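Local coordinates for protein predicted aminoglycoside phosphotransferase (Brachybacterium faecium, PDB 5UXC) that probably phosphorylates macrolide antibiotics at their 2'-hydroxyl, and binds azithromycin, GDP and magnesium in a protein-kinase-like fold, at residues V77-W82 against L214-A219; S117-R122 against D207-A212. All coordinates share one frame; numbering follows the deposited sequence. Where two conformers were deposited one is given.

Interaction 1. Residues V77-W82 against L214-A219; sequences VAVPDW and LDWTTA. With MG (magnesium ion), chain B; GDP (guanosine-5'-diphosphate), chain C.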
loop_
_atom_site.group_PDB
_atom_site.type_symbol
_atom_site.label_atom_id
_atom_site.label_comp_id
_atom_site.label_asym_id
_atom_site.label_seq_id
_atom_site.Cartn_x
_atom_site.Cartn_y
_atom_site.Cartn_z
ATOM N N VAL A 77 9.212 -12.607 -3.946
ATOM C CA VAL A 77 7.902 -12.867 -3.382
ATOM C C VAL A 77 6.946 -12.823 -4.570
ATOM O O VAL A 77 7.220 -12.167 -5.575
ATOM C CB VAL A 77 7.494 -11.813 -2.340
ATOM C CG1 VAL A 77 8.467 -11.844 -1.125
ATOM C CG2 VAL A 77 7.477 -10.453 -2.973
ATOM N N ALA A 78 5.787 -13.474 -4.432
ATOM C CA ALA A 78 4.794 -13.443 -5.508
ATOM C C ALA A 78 4.103 -12.089 -5.529
ATOM O O ALA A 78 3.898 -11.470 -4.486
ATOM C CB ALA A 78 3.725 -14.554 -5.306
ATOM N N VAL A 79 3.668 -11.641 -6.714
ATOM C CA VAL A 79 2.774 -10.481 -6.791
ATOM C C VAL A 79 1.602 -10.870 -7.673
ATOM O O VAL A 79 1.709 -11.855 -8.413
ATOM C CB VAL A 79 3.493 -9.211 -7.327
ATOM C CG1 VAL A 79 4.717 -8.847 -6.415
ATOM C CG2 VAL A 79 4.018 -9.372 -8.813
ATOM N N PRO A 80 0.490 -10.125 -7.638
ATOM C CA PRO A 80 -0.714 -10.585 -8.375
ATOM C C PRO A 80 -0.429 -10.717 -9.866
ATOM O O PRO A 80 0.167 -9.816 -10.476
ATOM C CB PRO A 80 -1.750 -9.494 -8.115
ATOM C CG PRO A 80 -1.359 -8.990 -6.603
ATOM C CD PRO A 80 0.167 -8.968 -6.748
ATOM N N ASP A 81 -0.856 -11.852 -10.432
ATOM C CA ASP A 81 -0.628 -12.135 -11.865
ATOM C C ASP A 81 -1.990 -12.002 -12.509
ATOM O O ASP A 81 -2.808 -12.925 -12.434
ATOM C CB ASP A 81 -0.028 -13.529 -12.006
ATOM C CG ASP A 81 0.097 -14.009 -13.435
ATOM O OD1 ASP A 81 -0.313 -13.292 -14.357
ATOM O OD2 ASP A 81 0.604 -15.137 -13.577
ATOM N N TRP A 82 -2.198 -10.840 -13.133
ATOM C CA TRP A 82 -3.528 -10.462 -13.641
ATOM C C TRP A 82 -3.836 -11.166 -14.987
ATOM O O TRP A 82 -3.790 -10.582 -16.063
ATOM C CB TRP A 82 -3.584 -8.972 -13.823
ATOM C CG TRP A 82 -3.632 -8.163 -12.545
ATOM C CD1 TRP A 82 -3.522 -8.607 -11.248
ATOM C CD2 TRP A 82 -3.878 -6.750 -12.493
ATOM N NE1 TRP A 82 -3.667 -7.497 -10.381
ATOM C CE2 TRP A 82 -3.898 -6.368 -11.139
ATOM C CE3 TRP A 82 -4.095 -5.773 -13.485
ATOM C CZ2 TRP A 82 -4.130 -5.045 -10.759
ATOM C CZ3 TRP A 82 -4.326 -4.465 -13.115
ATOM C CH2 TRP A 82 -4.332 -4.114 -11.750
ATOM N N LEU A 214 0.692 -7.723 -1.964
ATOM C CA LEU A 214 -0.568 -7.400 -2.633
ATOM C C LEU A 214 -0.682 -5.903 -2.884
ATOM O O LEU A 214 -0.005 -5.104 -2.238
ATOM C CB LEU A 214 -1.778 -7.812 -1.755
ATOM C CG LEU A 214 -1.728 -9.222 -1.208
ATOM C CD1 LEU A 214 -2.884 -9.451 -0.213
ATOM C CD2 LEU A 214 -1.755 -10.241 -2.383
ATOM N N ASP A 215 -1.579 -5.538 -3.806
ATOM C CA ASP A 215 -2.214 -4.201 -3.882
ATOM C C ASP A 215 -1.223 -3.113 -4.234
ATOM O O ASP A 215 -0.805 -2.286 -3.382
ATOM C CB ASP A 215 -2.949 -3.848 -2.559
ATOM C CG ASP A 215 -3.882 -2.628 -2.683
ATOM O OD1 ASP A 215 -4.198 -2.304 -3.820
ATOM O OD2 ASP A 215 -4.438 -2.068 -1.697
ATOM N N TRP A 216 -0.908 -3.055 -5.526
ATOM C CA TRP A 216 0.168 -2.189 -6.005
ATOM C C TRP A 216 -0.350 -0.875 -6.586
ATOM O O TRP A 216 0.374 -0.210 -7.319
ATOM C CB TRP A 216 1.005 -2.966 -7.029
ATOM C CG TRP A 216 1.818 -4.026 -6.329
ATOM C CD1 TRP A 216 1.400 -5.274 -5.980
ATOM C CD2 TRP A 216 3.167 -3.904 -5.885
ATOM N NE1 TRP A 216 2.429 -5.955 -5.327
ATOM C CE2 TRP A 216 3.528 -5.139 -5.284
ATOM C CE3 TRP A 216 4.106 -2.852 -5.920
ATOM C CZ2 TRP A 216 4.796 -5.364 -4.689
ATOM C CZ3 TRP A 216 5.402 -3.087 -5.354
ATOM C CH2 TRP A 216 5.726 -4.341 -4.772
ATOM N N THR A 217 -1.587 -0.487 -6.261
ATOM C CA THR A 217 -2.149 0.705 -6.888
ATOM C C THR A 217 -1.375 1.962 -6.532
ATOM O O THR A 217 -1.372 2.912 -7.325
ATOM C CB THR A 217 -3.616 0.858 -6.499
ATOM O OG1 THR A 217 -4.263 -0.411 -6.677
ATOM C CG2 THR A 217 -4.313 1.917 -7.385
ATOM N N THR A 218 -0.734 1.998 -5.356
ATOM C CA THR A 218 -0.045 3.207 -4.896
ATOM C C THR A 218 1.428 3.276 -5.319
ATOM O O THR A 218 2.148 4.206 -4.903
ATOM C CB THR A 218 -0.191 3.355 -3.353
ATOM O OG1 THR A 218 0.345 2.201 -2.700
ATOM C CG2 THR A 218 -1.626 3.446 -2.966
ATOM N N ALA A 219 1.883 2.357 -6.159
ATOM C CA ALA A 219 3.299 2.268 -6.500
ATOM C C ALA A 219 3.720 3.526 -7.231
ATOM O O ALA A 219 2.965 4.087 -8.029
ATOM C CB ALA A 219 3.571 1.015 -7.389
HETATM MG MG MG B . -5.403 -3.064 -0.080
HETATM P PB GDP C . -8.222 -3.199 -2.001
HETATM O O1B GDP C . -7.421 -2.657 -0.844
HETATM O O2B GDP C . -8.270 -2.327 -3.183
HETATM O O3B GDP C . -9.670 -3.462 -1.411
HETATM O O3A GDP C . -7.590 -4.596 -2.478
HETATM P PA GDP C . -6.453 -5.559 -1.930
HETATM O O1A GDP C . -5.693 -5.936 -3.165
HETATM O O2A GDP C . -5.668 -4.930 -0.796
HETATM O "O5'" GDP C . -7.157 -6.877 -1.408
HETATM C "C5'" GDP C . -8.033 -6.744 -0.282
HETATM C "C4'" GDP C . -7.727 -7.793 0.745
HETATM O "O4'" GDP C . -8.014 -9.069 0.181
HETATM C "C3'" GDP C . -6.242 -7.862 1.111
HETATM O "O3'" GDP C . -5.811 -6.939 2.143
HETATM C "C2'" GDP C . -6.118 -9.277 1.605
HETATM O "O2'" GDP C . -6.738 -9.437 2.909
HETATM C "C1'" GDP C . -7.069 -10.018 0.651
HETATM N N9 GDP C . -6.360 -10.538 -0.557
HETATM C C8 GDP C . -6.226 -9.929 -1.747
HETATM N N7 GDP C . -5.534 -10.747 -2.605
HETATM C C5 GDP C . -5.220 -11.864 -1.905
HETATM C C6 GDP C . -4.510 -13.127 -2.136
HETATM O O6 GDP C . -4.025 -13.383 -3.261
HETATM N N1 GDP C . -4.450 -14.034 -1.130
HETATM C C2 GDP C . -4.999 -13.824 0.086
HETATM N N2 GDP C . -4.891 -14.774 1.026
HETATM N N3 GDP C . -5.640 -12.686 0.395
HETATM C C4 GDP C . -5.759 -11.697 -0.547
HETATM O O HOH W 1 -6.413 -3.842 1.684
HETATM O O HOH W 2 -5.571 -1.080 0.536
#
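Val79 and Pro80, in the loop between helix 58-71 and strand 84-85, back the magnesium site of this kinase-like fold by packing on Leu214 and Trp216, the two neighbours of the metal-binding Asp215. By position in the fold, Asp215 is probably the counterpart of the kinase DFG aspartate. No hydrogen bond joins the two segments; what joins them is apolar contact among buried residues. CG1 of Val79 meets the indole of Trp216 along its nitrogen side, 3.8 Å from NE1 and also against CE2 and CZ2. Beside it Pro80 CD lies 4.0 Å from Trp216 CD1. Both side chains lie roughly at right angles to that of the tryptophan. Trp216 is steadied further by polar bonds to the rest of the chain, NE1 giving its N-H to Val213 O and the backbone N giving its own to Glu64 OE2. Pro80 CG also comes 4.4 Å from Leu214 CD2, so the leucine is caught between the loop and the nucleotide: its CD1 is 3.7 Å from N9 of the guanine and its CD2 is 3.8 Å from N7. At Asp215 the backbone turns to a positive phi of 67°. There CG stands anti to the backbone nitrogen (chi1 -167°), which points the carboxylate at the magnesium. His202, two waters and one oxygen from each phosphate of GDP make up the rest of the six-coordinate magnesium shell, and Asp215 OD2 binds the metal at 2.1 Å.

Interaction 2. Residues S117-R122 against D207-A212; sequences STVYAR and DERITA. With ZIT (azithromycin), chain H; SO4 (sulfate ion), chain E.
The carbonyl oxygen of Glu208 meets the first turn of a helix through carbon: it lies 3.2 Å from Tyr120 CA in a C-H...O contact, and in the plane of the tyrosine ring at its edge. The nearby N-H of Tyr120 is directed elsewhere, to Ser117 OG at 2.7 Å and nearly straight (167°), the N-cap bond of helix 118-132. That serine oxygen in turn makes a weak hydrogen bond to Glu208 OE1, at 3.1 Å. A water adds a second link, accepting from Val119 N and donating to the same OE1, so the carboxylate sits at the helix N terminus, where the helix dipole would probably favour its negative charge. With CG1 anti to its backbone nitrogen (chi1 167°), Val119 holds this methyl over one face of the Arg209 guanidinium, 3.9 Å above the plane. Arg209 also lines the azithromycin pocket, its CB against C23 of the macrolide. Deeper in, Tyr120 CE1 packs on Ile210 CG1 at 3.7 Å, while its hydroxyl bonds to Thr203. Positive phi values at Asp207 and Glu208 fit a type I' turn, where Asp207 N gives a hydrogen bond to O2 of a sulfate, probably from the crystallisation liquor. The turn joins strands 203-206 and 209-213 into a hairpin, whose tip rests on the start of helix 118-132; Ala121, on another side of that helix, packs against helix 237-249.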
loop_
_atom_site.group_PDB
_atom_site.type_symbol
_atom_site.label_atom_id
_atom_site.label_comp_id
_atom_site.label_asym_id
_atom_site.label_seq_id
_atom_site.Cartn_x
_atom_site.Cartn_y
_atom_site.Cartn_z
ATOM N N SER A 117 8.616 -9.878 15.582
ATOM C CA SER A 117 9.211 -11.053 14.961
ATOM C C SER A 117 10.517 -10.689 14.257
ATOM O O SER A 117 10.535 -9.788 13.406
ATOM C CB SER A 117 8.207 -11.637 13.965
ATOM O OG SER A 117 8.858 -12.400 12.953
ATOM N N THR A 118 11.629 -11.349 14.616
ATOM C CA THR A 118 12.873 -11.139 13.871
ATOM C C THR A 118 12.781 -11.762 12.473
ATOM O O THR A 118 13.334 -11.215 11.516
ATOM C CB THR A 118 14.067 -11.733 14.620
ATOM O OG1 THR A 118 13.833 -13.124 14.828
ATOM C CG2 THR A 118 14.224 -11.105 15.986
ATOM N N VAL A 119 12.077 -12.883 12.335
ATOM C CA VAL A 119 11.936 -13.491 11.001
ATOM C C VAL A 119 11.185 -12.555 10.069
ATOM O O VAL A 119 11.596 -12.326 8.922
ATOM C CB VAL A 119 11.239 -14.858 11.115
ATOM C CG1 VAL A 119 10.781 -15.372 9.718
ATOM C CG2 VAL A 119 12.207 -15.805 11.857
ATOM N N TYR A 120 10.058 -11.995 10.541
ATOM C CA TYR A 120 9.316 -11.046 9.709
ATOM C C TYR A 120 10.168 -9.821 9.365
ATOM O O TYR A 120 10.188 -9.362 8.218
ATOM C CB TYR A 120 8.003 -10.618 10.394
ATOM C CG TYR A 120 7.140 -9.713 9.461
ATOM C CD1 TYR A 120 6.423 -10.256 8.397
ATOM C CD2 TYR A 120 7.053 -8.337 9.678
ATOM C CE1 TYR A 120 5.644 -9.437 7.551
ATOM C CE2 TYR A 120 6.298 -7.491 8.855
ATOM C CZ TYR A 120 5.584 -8.063 7.775
ATOM O OH TYR A 120 4.831 -7.223 6.954
ATOM N N ALA A 121 10.905 -9.284 10.342
ATOM C CA ALA A 121 11.716 -8.089 10.064
ATOM C C ALA A 121 12.750 -8.362 8.971
ATOM O O ALA A 121 12.979 -7.521 8.104
ATOM C CB ALA A 121 12.430 -7.627 11.338
ATOM N N ARG A 122 13.419 -9.500 9.058
ATOM C CA ARG A 122 14.430 -9.853 8.071
ATOM C C ARG A 122 13.787 -10.025 6.713
ATOM O O ARG A 122 14.310 -9.587 5.724
ATOM C CB ARG A 122 15.136 -11.142 8.449
ATOM C CG ARG A 122 16.367 -10.935 9.306
ATOM C CD ARG A 122 17.117 -12.247 9.520
ATOM N NE ARG A 122 16.839 -12.830 10.826
ATOM C CZ ARG A 122 16.147 -13.950 11.020
ATOM N NH1 ARG A 122 15.645 -14.622 9.994
ATOM N NH2 ARG A 122 15.950 -14.395 12.242
ATOM N N ASP A 207 4.848 -18.960 8.292
ATOM C CA ASP A 207 5.933 -19.096 9.279
ATOM C C ASP A 207 6.743 -17.815 9.397
ATOM O O ASP A 207 7.974 -17.850 9.517
ATOM C CB ASP A 207 6.843 -20.274 8.953
ATOM C CG ASP A 207 6.115 -21.603 9.098
ATOM O OD1 ASP A 207 5.369 -21.742 10.092
ATOM O OD2 ASP A 207 6.242 -22.471 8.214
ATOM N N GLU A 208 6.020 -16.687 9.386
ATOM C CA GLU A 208 6.483 -15.328 9.625
ATOM C C GLU A 208 7.303 -14.779 8.469
ATOM O O GLU A 208 7.759 -13.640 8.544
ATOM C CB GLU A 208 7.270 -15.204 10.949
ATOM C CG GLU A 208 6.414 -15.615 12.155
ATOM C CD GLU A 208 7.068 -15.336 13.490
ATOM O OE1 GLU A 208 8.306 -15.419 13.611
ATOM O OE2 GLU A 208 6.322 -15.012 14.428
ATOM N N ARG A 209 7.424 -15.512 7.356
ATOM C CA ARG A 209 8.177 -15.007 6.212
ATOM C C ARG A 209 7.198 -14.575 5.126
ATOM O O ARG A 209 6.183 -15.251 4.870
ATOM C CB ARG A 209 9.111 -16.084 5.645
ATOM C CG ARG A 209 10.186 -16.546 6.625
ATOM C CD ARG A 209 11.111 -17.614 6.058
ATOM N NE ARG A 209 12.064 -18.070 7.088
ATOM C CZ ARG A 209 11.751 -18.926 8.064
ATOM N NH1 ARG A 209 10.521 -19.433 8.137
ATOM N NH2 ARG A 209 12.661 -19.273 8.974
ATOM N N ILE A 210 7.558 -13.521 4.417
ATOM C CA ILE A 210 6.657 -12.969 3.391
ATOM C C ILE A 210 6.673 -13.839 2.140
ATOM O O ILE A 210 7.737 -14.112 1.560
ATOM C CB ILE A 210 7.048 -11.526 3.051
ATOM C CG1 ILE A 210 6.872 -10.640 4.320
ATOM C CG2 ILE A 210 6.137 -10.942 1.925
ATOM C CD1 ILE A 210 7.494 -9.180 4.116
ATOM N N THR A 211 5.479 -14.253 1.708
ATOM C CA THR A 211 5.371 -15.066 0.501
ATOM C C THR A 211 4.866 -14.270 -0.680
ATOM O O THR A 211 5.020 -14.721 -1.832
ATOM C CB THR A 211 4.379 -16.208 0.731
ATOM O OG1 THR A 211 3.247 -15.664 1.416
ATOM C CG2 THR A 211 4.987 -17.322 1.609
ATOM N N ALA A 212 4.181 -13.163 -0.423
ATOM C CA ALA A 212 3.537 -12.403 -1.499
ATOM C C ALA A 212 3.260 -11.006 -0.993
ATOM O O ALA A 212 3.034 -10.822 0.199
ATOM C CB ALA A 212 2.198 -13.035 -1.912
HETATM C C1 ZIT H . 7.391 -19.904 -0.828
HETATM C C2 ZIT H . 7.075 -18.860 -1.950
HETATM C C3 ZIT H . 7.998 -19.143 -3.118
HETATM C C4 ZIT H . 8.880 -17.888 -3.391
HETATM C C5 ZIT H . 9.985 -18.234 -4.416
HETATM C C6 ZIT H . 11.250 -18.588 -3.654
HETATM C C7 ZIT H . 11.929 -17.333 -3.063
HETATM C C8 ZIT H . 13.218 -17.642 -2.221
HETATM C C9 ZIT H . 12.945 -17.649 -0.686
HETATM N N10 ZIT H . 12.306 -18.987 -0.248
HETATM C C11 ZIT H . 11.577 -18.861 1.004
HETATM C C12 ZIT H . 10.296 -19.696 0.890
HETATM C C13 ZIT H . 9.263 -19.507 2.005
HETATM C C14 ZIT H . 7.999 -20.187 1.512
HETATM C C15 ZIT H . 6.988 -20.391 2.620
HETATM C C16 ZIT H . 5.685 -20.997 2.005
HETATM C C17 ZIT H . 5.604 -18.878 -2.191
HETATM C C18 ZIT H . 7.955 -16.789 -3.846
HETATM C C19 ZIT H . 12.195 -19.264 -4.636
HETATM C C20 ZIT H . 14.226 -16.612 -2.453
HETATM C C21 ZIT H . 13.341 -20.033 -0.242
HETATM C C22 ZIT H . 12.427 -19.230 2.214
HETATM C C23 ZIT H . 9.002 -18.017 2.265
HETATM O O1 ZIT H . 7.650 -21.089 -1.043
HETATM O O6 ZIT H . 10.992 -19.499 -2.581
HETATM O O12 ZIT H . 10.602 -21.066 0.764
HETATM O O13 ZIT H . 9.672 -20.132 3.238
HETATM O O14 ZIT H . 7.370 -19.329 0.546
HETATM C C1A ZIT H . 9.727 -17.139 -6.584
HETATM C C2A ZIT H . 9.798 -15.792 -7.261
HETATM C C3A ZIT H . 9.208 -15.911 -8.636
HETATM C C4A ZIT H . 9.918 -16.988 -9.395
HETATM C C5A ZIT H . 9.876 -18.342 -8.664
HETATM C C6A ZIT H . 10.699 -19.382 -9.315
HETATM C C7A ZIT H . 10.677 -14.136 -9.611
HETATM C C8A ZIT H . 8.554 -14.436 -10.568
HETATM O O1A ZIT H . 10.261 -17.114 -5.281
HETATM O O2A ZIT H . 8.999 -14.834 -6.530
HETATM N N3A ZIT H . 9.318 -14.556 -9.296
HETATM O O5A ZIT H . 10.487 -18.132 -7.345
HETATM C C1B ZIT H . 7.043 -20.912 -4.402
HETATM C C2B ZIT H . 5.939 -21.189 -5.369
HETATM C C3B ZIT H . 6.379 -21.135 -6.799
HETATM C C4B ZIT H . 7.608 -21.943 -7.023
HETATM C C5B ZIT H . 8.715 -21.474 -6.113
HETATM C C6B ZIT H . 9.943 -22.318 -6.334
HETATM C C7B ZIT H . 5.217 -21.681 -7.723
HETATM C C8B ZIT H . 5.645 -18.848 -7.021
HETATM O O1B ZIT H . 7.292 -19.515 -4.321
HETATM O O3B ZIT H . 6.700 -19.775 -7.151
HETATM O O4B ZIT H . 8.055 -21.738 -8.379
HETATM O O5B ZIT H . 8.329 -21.607 -4.699
HETATM S S SO4 E . 1.331 -19.639 9.223
HETATM O O1 SO4 E . 0.597 -20.438 8.219
HETATM O O2 SO4 E . 2.685 -20.173 9.360
HETATM O O3 SO4 E . 0.620 -19.668 10.506
HETATM O O4 SO4 E . 1.359 -18.216 8.792
HETATM O O HOH W 3 10.690 -14.723 14.632
#

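From the N terminus the chain lays down 77-82 after helix 58-71, completes strands 84-85 and 90-93 of the five-stranded sheet, and reaches 117-122 at the start of helix 118-132. After several more helices it returns as 207-212, and interaction 2 closes the inner loop; two residues on, 214-219 closes the outer one against 77-82. Interaction 2 is therefore nested within interaction 1. The first fastens the loop leading to the five-stranded sheet to the magnesium-binding segment, the second fastens a hairpin of the four-stranded sheet to the helical part. They meet where Ala78 N probably hydrogen-bonds Thr211 O, at 3.0 Å, and azithromycin touches both.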